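Local coordinates for protein leucine aminopeptidase 1 (Caenorhabditis elegans, PDB 2HC9) that removes N-terminal amino acids, preferably leucine, from peptides as a two-zinc M17 aminopeptidase and probably serves as a digestive enzyme, at residues T88-Y94 / S122-I127; Y102-K107 / R142-V146. The protein carries 1 engineered substitution. All blocks are in the same frame, centred on the assembly; numbering follows the deposited sequence.

Interaction 1: residues T88-Y94 / S122-I127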
loop_
_atom_site.group_PDB
_atom_site.type_symbol
_atom_site.label_atom_id
_atom_site.label_comp_id
_atom_site.label_asym_id
_atom_site.label_seq_id
_atom_site.Cartn_x
_atom_site.Cartn_y
_atom_site.Cartn_z
ATOM N N THR A 88 33.543 -22.150 15.152
ATOM C CA THR A 88 33.432 -23.384 14.341
ATOM C C THR A 88 33.212 -23.089 12.866
ATOM O O THR A 88 33.492 -23.940 12.017
ATOM C CB THR A 88 32.266 -24.276 14.811
ATOM O OG1 THR A 88 31.029 -23.667 14.424
ATOM C CG2 THR A 88 32.270 -24.489 16.326
ATOM N N ASN A 89 32.653 -21.907 12.560
ATOM C CA ASN A 89 32.255 -21.559 11.166
ATOM C C ASN A 89 31.343 -22.630 10.531
ATOM O O ASN A 89 31.381 -22.873 9.325
ATOM C CB ASN A 89 33.485 -21.325 10.277
ATOM C CG ASN A 89 34.148 -19.988 10.532
ATOM O OD1 ASN A 89 35.372 -19.900 10.643
ATOM N ND2 ASN A 89 33.344 -18.946 10.653
ATOM N N ALA A 90 30.527 -23.277 11.356
ATOM C CA ALA A 90 29.753 -24.429 10.875
ATOM C C ALA A 90 28.788 -24.037 9.780
ATOM O O ALA A 90 28.555 -24.817 8.864
ATOM C CB ALA A 90 29.036 -25.118 12.018
ATOM N N HIS A 91 28.248 -22.806 9.835
ATOM C CA HIS A 91 27.379 -22.336 8.747
ATOM C C HIS A 91 27.998 -22.395 7.361
ATOM O O HIS A 91 27.267 -22.574 6.387
ATOM C CB HIS A 91 26.823 -20.940 9.028
ATOM C CG HIS A 91 26.081 -20.871 10.311
ATOM N ND1 HIS A 91 26.727 -20.792 11.525
ATOM C CD2 HIS A 91 24.758 -20.952 10.590
ATOM C CE1 HIS A 91 25.834 -20.778 12.494
ATOM N NE2 HIS A 91 24.635 -20.878 11.958
ATOM N N SER A 92 29.326 -22.243 7.276
ATOM C CA SER A 92 30.042 -22.331 6.003
ATOM C C SER A 92 29.919 -23.715 5.377
ATOM O O SER A 92 29.861 -23.848 4.154
ATOM C CB SER A 92 31.532 -21.997 6.176
ATOM O OG SER A 92 31.724 -20.656 6.585
ATOM N N ILE A 93 29.918 -24.751 6.219
ATOM C CA ILE A 93 29.689 -26.130 5.701
ATOM C C ILE A 93 28.307 -26.218 5.065
ATOM O O ILE A 93 28.167 -26.630 3.929
ATOM C CB ILE A 93 29.808 -27.199 6.802
ATOM C CG1 ILE A 93 31.251 -27.209 7.350
ATOM C CG2 ILE A 93 29.385 -28.599 6.250
ATOM C CD1 ILE A 93 31.408 -28.069 8.596
ATOM N N TYR A 94 27.291 -25.781 5.794
ATOM C CA TYR A 94 25.944 -25.806 5.241
ATOM C C TYR A 94 25.855 -25.031 3.930
ATOM O O TYR A 94 25.281 -25.519 2.964
ATOM C CB TYR A 94 24.947 -25.242 6.237
ATOM C CG TYR A 94 23.496 -25.388 5.796
ATOM C CD1 TYR A 94 22.775 -26.543 6.096
ATOM C CD2 TYR A 94 22.853 -24.374 5.084
ATOM C CE1 TYR A 94 21.429 -26.671 5.738
ATOM C CE2 TYR A 94 21.503 -24.500 4.681
ATOM C CZ TYR A 94 20.799 -25.642 5.024
ATOM O OH TYR A 94 19.465 -25.767 4.664
ATOM N N SER A 122 29.107 -29.157 15.938
ATOM C CA SER A 122 28.475 -28.203 15.014
ATOM C C SER A 122 28.655 -28.632 13.567
ATOM O O SER A 122 27.746 -28.450 12.737
ATOM C CB SER A 122 29.056 -26.795 15.213
ATOM O OG SER A 122 30.432 -26.806 14.894
ATOM N N HIS A 123 29.835 -29.197 13.255
ATOM C CA HIS A 123 30.125 -29.612 11.880
ATOM C C HIS A 123 29.267 -30.802 11.485
ATOM O O HIS A 123 28.694 -30.830 10.388
ATOM C CB HIS A 123 31.613 -29.956 11.732
ATOM C CG HIS A 123 32.500 -28.744 11.695
ATOM N ND1 HIS A 123 33.769 -28.758 11.149
ATOM C CD2 HIS A 123 32.276 -27.465 12.088
ATOM C CE1 HIS A 123 34.307 -27.552 11.252
ATOM N NE2 HIS A 123 33.423 -26.749 11.816
ATOM N N VAL A 124 29.183 -31.792 12.372
ATOM C CA VAL A 124 28.292 -32.937 12.131
ATOM C C VAL A 124 26.831 -32.464 11.917
ATOM O O VAL A 124 26.178 -32.867 10.955
ATOM C CB VAL A 124 28.397 -33.980 13.265
ATOM C CG1 VAL A 124 27.265 -35.033 13.154
ATOM C CG2 VAL A 124 29.770 -34.643 13.221
ATOM N N ALA A 125 26.355 -31.585 12.799
ATOM C CA ALA A 125 24.969 -31.116 12.715
ATOM C C ALA A 125 24.744 -30.424 11.368
ATOM O O ALA A 125 23.726 -30.662 10.694
ATOM C CB ALA A 125 24.667 -30.159 13.851
ATOM N N ALA A 126 25.691 -29.565 10.981
ATOM C CA ALA A 126 25.578 -28.838 9.712
ATOM C C ALA A 126 25.450 -29.807 8.535
ATOM O O ALA A 126 24.666 -29.550 7.616
ATOM C CB ALA A 126 26.782 -27.908 9.494
ATOM N N ILE A 127 26.226 -30.903 8.545
ATOM C CA ILE A 127 26.107 -31.907 7.452
ATOM C C ILE A 127 24.745 -32.607 7.496
ATOM O O ILE A 127 24.074 -32.770 6.462
ATOM C CB ILE A 127 27.253 -32.965 7.520
ATOM C CG1 ILE A 127 28.626 -32.327 7.262
ATOM C CG2 ILE A 127 27.005 -34.128 6.544
ATOM C CD1 ILE A 127 29.829 -33.238 7.646
#

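Interaction 2: residues Y102-K107 / R142-V146. With SO4 (sulfate ion), chain F.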
loop_
_atom_site.group_PDB
_atom_site.type_symbol
_atom_site.label_atom_id
_atom_site.label_comp_id
_atom_site.label_asym_id
_atom_site.label_seq_id
_atom_site.Cartn_x
_atom_site.Cartn_y
_atom_site.Cartn_z
ATOM N N TYR A 102 23.505 -35.375 -5.634
ATOM C CA TYR A 102 24.208 -36.644 -5.912
ATOM C C TYR A 102 23.560 -37.293 -7.141
ATOM O O TYR A 102 22.329 -37.227 -7.308
ATOM C CB TYR A 102 24.140 -37.586 -4.689
ATOM C CG TYR A 102 24.541 -36.890 -3.419
ATOM C CD1 TYR A 102 25.887 -36.655 -3.137
ATOM C CD2 TYR A 102 23.573 -36.428 -2.500
ATOM C CE1 TYR A 102 26.272 -35.984 -1.998
ATOM C CE2 TYR A 102 23.964 -35.735 -1.320
ATOM C CZ TYR A 102 25.322 -35.528 -1.090
ATOM O OH TYR A 102 25.760 -34.864 0.036
ATOM N N PRO A 103 24.373 -37.911 -8.020
ATOM C CA PRO A 103 23.762 -38.619 -9.143
ATOM C C PRO A 103 22.664 -39.576 -8.702
ATOM O O PRO A 103 22.726 -40.165 -7.625
ATOM C CB PRO A 103 24.941 -39.366 -9.787
ATOM C CG PRO A 103 26.129 -38.526 -9.434
ATOM C CD PRO A 103 25.849 -37.991 -8.046
ATOM N N GLU A 104 21.646 -39.688 -9.541
ATOM C CA GLU A 104 20.464 -40.515 -9.316
ATOM C C GLU A 104 20.792 -41.917 -8.746
ATOM O O GLU A 104 20.094 -42.429 -7.871
ATOM C CB GLU A 104 19.749 -40.588 -10.681
ATOM C CG GLU A 104 18.665 -41.579 -10.872
ATOM C CD GLU A 104 19.180 -42.974 -11.099
ATOM O OE1 GLU A 104 19.913 -43.236 -12.092
ATOM O OE2 GLU A 104 18.836 -43.809 -10.255
ATOM N N ASP A 105 21.854 -42.540 -9.240
ATOM C CA ASP A 105 22.166 -43.913 -8.846
ATOM C C ASP A 105 23.222 -44.038 -7.736
ATOM O O ASP A 105 23.713 -45.138 -7.455
ATOM C CB ASP A 105 22.595 -44.731 -10.074
ATOM C CG ASP A 105 23.764 -44.102 -10.831
ATOM O OD1 ASP A 105 24.091 -42.918 -10.589
ATOM O OD2 ASP A 105 24.375 -44.801 -11.675
ATOM N N THR A 106 23.584 -42.921 -7.109
ATOM C CA THR A 106 24.381 -42.964 -5.879
ATOM C C THR A 106 23.718 -43.818 -4.790
ATOM O O THR A 106 22.538 -43.636 -4.486
ATOM C CB THR A 106 24.593 -41.542 -5.319
ATOM O OG1 THR A 106 25.163 -40.713 -6.340
ATOM C CG2 THR A 106 25.525 -41.581 -4.116
ATOM N N LYS A 107 24.483 -44.738 -4.202
ATOM C CA LYS A 107 23.994 -45.536 -3.071
ATOM C C LYS A 107 24.471 -44.960 -1.741
ATOM O O LYS A 107 23.711 -44.941 -0.759
ATOM C CB LYS A 107 24.473 -47.005 -3.191
ATOM C CG LYS A 107 24.108 -47.690 -4.500
ATOM C CD LYS A 107 22.606 -47.649 -4.761
ATOM C CE LYS A 107 22.251 -48.417 -6.035
ATOM N NZ LYS A 107 20.785 -48.698 -6.185
ATOM N N ARG A 142 15.339 -40.912 -3.829
ATOM C CA ARG A 142 16.430 -41.862 -3.581
ATOM C C ARG A 142 16.747 -41.891 -2.098
ATOM O O ARG A 142 16.821 -40.840 -1.461
ATOM C CB ARG A 142 17.685 -41.456 -4.369
ATOM C CG ARG A 142 17.495 -41.453 -5.884
ATOM C CD ARG A 142 17.285 -42.869 -6.411
ATOM N NE ARG A 142 17.115 -42.861 -7.864
ATOM C CZ ARG A 142 15.934 -42.824 -8.482
ATOM N NH1 ARG A 142 14.795 -42.813 -7.780
ATOM N NH2 ARG A 142 15.890 -42.819 -9.809
ATOM N N GLU A 143 16.929 -43.086 -1.544
ATOM C CA GLU A 143 17.435 -43.187 -0.179
ATOM C C GLU A 143 18.916 -43.535 -0.221
ATOM O O GLU A 143 19.348 -44.407 -0.995
ATOM C CB GLU A 143 16.660 -44.230 0.647
ATOM C CG GLU A 143 15.114 -44.127 0.595
ATOM C CD GLU A 143 14.552 -42.746 0.967
ATOM O OE1 GLU A 143 15.211 -41.956 1.692
ATOM O OE2 GLU A 143 13.422 -42.445 0.526
ATOM N N LEU A 144 19.688 -42.861 0.623
ATOM C CA LEU A 144 21.134 -42.993 0.596
ATOM C C LEU A 144 21.599 -43.526 1.919
ATOM O O LEU A 144 20.948 -43.350 2.953
ATOM C CB LEU A 144 21.798 -41.625 0.366
ATOM C CG LEU A 144 21.427 -40.896 -0.931
ATOM C CD1 LEU A 144 22.005 -39.502 -0.936
ATOM C CD2 LEU A 144 21.937 -41.628 -2.121
ATOM N N ASN A 145 22.753 -44.169 1.886
ATOM C CA ASN A 145 23.432 -44.569 3.096
ATOM C C ASN A 145 24.528 -43.537 3.333
ATOM O O ASN A 145 25.472 -43.436 2.540
ATOM C CB ASN A 145 23.996 -45.990 2.901
ATOM C CG ASN A 145 25.051 -46.358 3.922
ATOM O OD1 ASN A 145 24.823 -46.300 5.128
ATOM N ND2 ASN A 145 26.223 -46.750 3.434
ATOM N N VAL A 146 24.383 -42.746 4.398
ATOM C CA VAL A 146 25.370 -41.696 4.707
ATOM C C VAL A 146 26.241 -42.110 5.889
ATOM O O VAL A 146 25.731 -42.501 6.940
ATOM C CB VAL A 146 24.697 -40.329 4.986
ATOM C CG1 VAL A 146 25.734 -39.255 5.331
ATOM C CG2 VAL A 146 23.809 -39.916 3.791
HETATM S S SO4 F . 12.315 -42.878 -10.775
HETATM O O1 SO4 F . 12.091 -43.436 -9.442
HETATM O O2 SO4 F . 12.599 -43.952 -11.723
HETATM O O3 SO4 F . 11.128 -42.143 -11.214
HETATM O O4 SO4 F . 13.447 -41.954 -10.747
HETATM O O HOH W 1 20.007 -44.982 -3.790
HETATM O O HOH W 2 21.513 -46.839 -0.724
#

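Interaction 1: residues T88-Y94 / S122-I127
The imidazole of His123 carries the CD1 methyl of Ile93 on one face and the carbonyl oxygen of Thr88 at its edge, close to the ring plane; the Tyr94 ring meets Ala126 O at its own edge. Both segments belong to the macro-like N-terminal domain, where residues 90-94 and 122-127 of two nearly parallel helices cross at -22°, with axes 8.4 Å apart at closest approach. The methyl sits over the imidazole as a CH-pi contact, Ile93 CD1 lying 3.5 Å from the centroid of the His123 ring, and the two side chains meet at about a right angle. His123 CG stands anti to its own carbonyl carbon (chi1 -75°), which swings the ring toward the loop residue Thr88, just ahead of the other helix. There NE2 of His123 donates to Thr88 O over 2.8 Å, nearly straight at 165°; with the acceptor close to the ring plane, the bond helps set the rotation of the ring.

Ala90 and Ala126 face each other where the helices pack, Ala90 CB 4.4 Å from Ala126 CB, and Ile93 lays CG2 against CG1 of Ile127. Strand 108-114 packs beneath, Leu113 touching His123 and Phe111 touching Ile127. Ser122 OG, hydrogen-bonded to Asp119 O, lies beside Thr88 CB, while Thr88 OG1, hydrogen-bonded to Thr86 OG1, closes an ST turn by accepting from Ala90 N at 3.1 Å.

Interaction 2: residues Y102-K107 / R142-V146
Residues 103-106 form a type I beta turn, and the chain leaving it runs beside 142-146, joined to it by one backbone bond: Asn145 N gives its hydrogen to Lys107 O over 2.9 Å, almost straight at 171° and in the carbonyl plane. Leu144 CA adds a longer C-H contact to the same oxygen. Within the turn, Pro103 O receives both the backbone N and the OG1 of Thr106, from the same face of its plane. Two waters bridge the segments: one lies within hydrogen-bonding distance of Thr106 O and Glu143 O, the other donates to Lys107 O and Glu143 O.

This is where strands 108-114 and 145-151, parallel neighbours in the six-stranded sheet of the N-terminal domain, begin to pair; Asn145 goes on to bond with Val109 and Leu144 with Gln3 of strand 3-8. Leu144 fills the inner side of the contact. Its CD1 meets the Tyr102 ring obliquely, 3.8 Å from CD2 of Tyr102, and its CD2 lies against Thr106 O.

At the outer end Arg142 meets Glu104 side-on, through NE and NH2, both directed at one oxygen. NE of Arg142 meets the anti lone pair of Glu104 OE2 at 3.1 Å, whereas NH2 comes to that atom from above the carboxylate plane; carboxylate and guanidinium are turned 76° apart. The bend of Glu104 at chi2 (-78°) folds the acid back to the arginine. Glu104 O also accepts weakly from Arg142 NE, at the guanidinium edge. A sulfate, probably from the crystallisation liquor, lies at the guanidinium edge: Arg142 NH1 reaches sulfate O1 at 3.2 Å, and Arg142 NH2, which also serves Glu104, reaches sulfate O4 at 2.8 Å.

How the interactions relate
Interactions 1 and 2 lie in the same N-terminal domain, their centres 21 Å apart and their nearest atoms about 5 Å, without touching. Their segments alternate along the chain: helix 90-97 leads through the loop holding residues 102-107 into strand 108-114, and helix 120-128 is followed by strand 145-151. Interaction 1 thus packs together the two helices that flank strand 108-114 in sequence, and interaction 2 pairs the starts of the two strands that follow those helices. Phe111 connects them, touching Ile127 of the first and Tyr102 and Val146 of the second. Interaction 1 is buried and interaction 2 superficial; both lie away from the zinc and bicarbonate site of the catalytic domain.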